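Local coordinates for pyruvate kinase (Cryptosporidium parvum, PDB 4DRS), which probably catalyses the last step of glycolysis, transfer of the phosphoryl group of phosphoenolpyruvate to ADP, giving pyruvate and ATP, at residues 57-62 with 89-94. Sequence-based numbering, arbitrary orientation.
Sequences NNVESL and LQNIRE. With ACT (acetate ion), chain I.
Asn91 reaches from helix 82-97 to the loop that leads into helix 59-68, joining the first two helices that follow barrel strands in the TIM barrel of pyruvate kinase. Its CG lies anti to the carbonyl carbon (chi1 -71°), and ND2 gives a nearly straight hydrogen bond of 2.7 Å to Asn57 O, with an N-H...O angle of 167° and the acceptor close to the amide plane. Asparagine suits the place: its short side chain lets the amide donate to a loop carbonyl while CB packs 3.6 Å from Leu62 CD1. The accepting loop has bonds of its own: Asn57 OD1 pairs with Thr88 OG1 of helix 82-97, a second polar link to that helix, and Asn58, the N-cap residue, accepts from Ser61 OG through OD1. The branched end of Leu62 lays CD1 on the helix backbone, 3.6 Å from Asn91 C and from Ile92 N. Ile92 takes the buried side, its CG1 4.0 Å from Leu62 CD1; branched and apolar, it also touches Ala73 and Leu75 of strand 72-76, linking the helix pair to the barrel wall. Arg93 turns away; NH1 donates to an acetate ion, probably from the crystallisation liquor, and NH2 to Tyr228 O. At the exposed margin, the extended Glu94 side chain crosses compact, beta-branched Val59 at about a right angle, bringing its carboxylate carbon CD 3.7 Å from Val59 CG2.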
loop_
_atom_site.group_PDB
_atom_site.type_symbol
_atom_site.label_atom_id
_atom_site.label_comp_id
_atom_site.label_asym_id
_atom_site.label_seq_id
_atom_site.Cartn_x
_atom_site.Cartn_y
_atom_site.Cartn_z
ATOM N N ASN A 57 8.238 36.399 -35.608
ATOM C CA ASN A 57 9.537 37.001 -35.351
ATOM C C ASN A 57 9.498 38.423 -34.772
ATOM O O ASN A 57 10.495 38.898 -34.214
ATOM C CB ASN A 57 10.368 37.002 -36.637
ATOM C CG ASN A 57 11.800 37.418 -36.397
ATOM O OD1 ASN A 57 12.438 36.949 -35.461
ATOM N ND2 ASN A 57 12.309 38.311 -37.230
ATOM N N ASN A 58 8.361 39.102 -34.913
ATOM C CA ASN A 58 8.242 40.487 -34.466
ATOM C C ASN A 58 7.806 40.616 -33.002
ATOM O O ASN A 58 7.233 39.682 -32.434
ATOM C CB ASN A 58 7.313 41.285 -35.393
ATOM C CG ASN A 58 5.873 40.811 -35.334
ATOM O OD1 ASN A 58 5.569 39.649 -35.611
ATOM N ND2 ASN A 58 4.973 41.719 -34.980
ATOM N N VAL A 59 8.089 41.782 -32.416
ATOM C CA VAL A 59 7.816 42.080 -31.006
ATOM C C VAL A 59 6.362 41.807 -30.612
ATOM O O VAL A 59 6.098 41.143 -29.608
ATOM C CB VAL A 59 8.187 43.545 -30.656
ATOM C CG1 VAL A 59 7.788 43.888 -29.227
ATOM C CG2 VAL A 59 9.674 43.787 -30.853
ATOM N N GLU A 60 5.431 42.322 -31.410
ATOM C CA GLU A 60 4.005 42.157 -31.149
ATOM C C GLU A 60 3.609 40.684 -31.022
ATOM O O GLU A 60 2.902 40.310 -30.082
ATOM C CB GLU A 60 3.175 42.855 -32.232
ATOM C CG GLU A 60 1.701 43.026 -31.882
ATOM C CD GLU A 60 1.479 43.814 -30.599
ATOM O OE1 GLU A 60 2.080 44.904 -30.443
ATOM O OE2 GLU A 60 0.695 43.344 -29.742
ATOM N N SER A 61 4.073 39.860 -31.961
ATOM C CA SER A 61 3.800 38.422 -31.938
ATOM C C SER A 61 4.426 37.730 -30.732
ATOM O O SER A 61 3.824 36.829 -30.141
ATOM C CB SER A 61 4.304 37.749 -33.211
ATOM O OG SER A 61 3.581 38.191 -34.338
ATOM N N LEU A 62 5.638 38.147 -30.378
ATOM C CA LEU A 62 6.345 37.558 -29.249
ATOM C C LEU A 62 5.666 37.876 -27.912
ATOM O O LEU A 62 5.568 37.012 -27.044
ATOM C CB LEU A 62 7.820 37.970 -29.265
ATOM C CG LEU A 62 8.644 37.270 -30.357
ATOM C CD1 LEU A 62 9.914 38.040 -30.682
ATOM C CD2 LEU A 62 8.965 35.835 -29.967
ATOM N N LEU A 89 16.562 37.638 -31.510
ATOM C CA LEU A 89 17.002 37.755 -30.131
ATOM C C LEU A 89 16.636 39.109 -29.520
ATOM O O LEU A 89 16.158 39.174 -28.387
ATOM C CB LEU A 89 18.511 37.516 -30.039
ATOM C CG LEU A 89 19.184 37.642 -28.669
ATOM C CD1 LEU A 89 18.606 36.654 -27.667
ATOM C CD2 LEU A 89 20.679 37.432 -28.820
ATOM N N GLN A 90 16.869 40.182 -30.273
ATOM C CA GLN A 90 16.533 41.535 -29.833
ATOM C C GLN A 90 15.034 41.680 -29.615
ATOM O O GLN A 90 14.590 42.283 -28.635
ATOM C CB GLN A 90 16.987 42.558 -30.867
ATOM C CG GLN A 90 18.488 42.763 -30.937
ATOM C CD GLN A 90 18.865 43.828 -31.946
ATOM O OE1 GLN A 90 18.468 43.770 -33.114
ATOM N NE2 GLN A 90 19.640 44.808 -31.501
ATOM N N ASN A 91 14.268 41.116 -30.541
ATOM C CA ASN A 91 12.822 41.121 -30.469
ATOM C C ASN A 91 12.288 40.356 -29.260
ATOM O O ASN A 91 11.376 40.840 -28.588
ATOM C CB ASN A 91 12.230 40.589 -31.772
ATOM C CG ASN A 91 12.400 41.562 -32.928
ATOM O OD1 ASN A 91 12.930 42.662 -32.757
ATOM N ND2 ASN A 91 11.951 41.160 -34.112
ATOM N N ILE A 92 12.864 39.184 -28.981
ATOM C CA ILE A 92 12.494 38.394 -27.800
ATOM C C ILE A 92 12.699 39.215 -26.526
ATOM O O ILE A 92 11.802 39.304 -25.686
ATOM C CB ILE A 92 13.275 37.055 -27.708
ATOM C CG1 ILE A 92 12.896 36.121 -28.865
ATOM C CG2 ILE A 92 13.004 36.362 -26.373
ATOM C CD1 ILE A 92 13.882 34.994 -29.110
ATOM N N ARG A 93 13.873 39.833 -26.411
ATOM C CA ARG A 93 14.225 40.627 -25.234
ATOM C C ARG A 93 13.401 41.907 -25.085
ATOM O O ARG A 93 13.034 42.279 -23.969
ATOM C CB ARG A 93 15.731 40.908 -25.193
ATOM C CG ARG A 93 16.507 39.691 -24.702
ATOM C CD ARG A 93 18.013 39.843 -24.789
ATOM N NE ARG A 93 18.655 38.638 -24.276
ATOM C CZ ARG A 93 19.927 38.302 -24.468
ATOM N NH1 ARG A 93 20.738 39.072 -25.181
ATOM N NH2 ARG A 93 20.389 37.181 -23.943
ATOM N N GLU A 94 13.100 42.560 -26.205
ATOM C CA GLU A 94 12.225 43.728 -26.202
ATOM C C GLU A 94 10.815 43.325 -25.765
ATOM O O GLU A 94 10.196 44.003 -24.938
ATOM C CB GLU A 94 12.198 44.395 -27.585
ATOM C CG GLU A 94 11.356 45.665 -27.646
ATOM C CD GLU A 94 11.438 46.389 -28.985
ATOM O OE1 GLU A 94 12.403 46.155 -29.754
ATOM O OE2 GLU A 94 10.529 47.202 -29.267
HETATM C C ACT I . 22.172 41.772 -26.808
HETATM O O ACT I . 21.055 41.378 -27.218
HETATM O OXT ACT I . 22.988 41.005 -26.246
HETATM C CH3 ACT I . 22.548 43.214 -26.994
#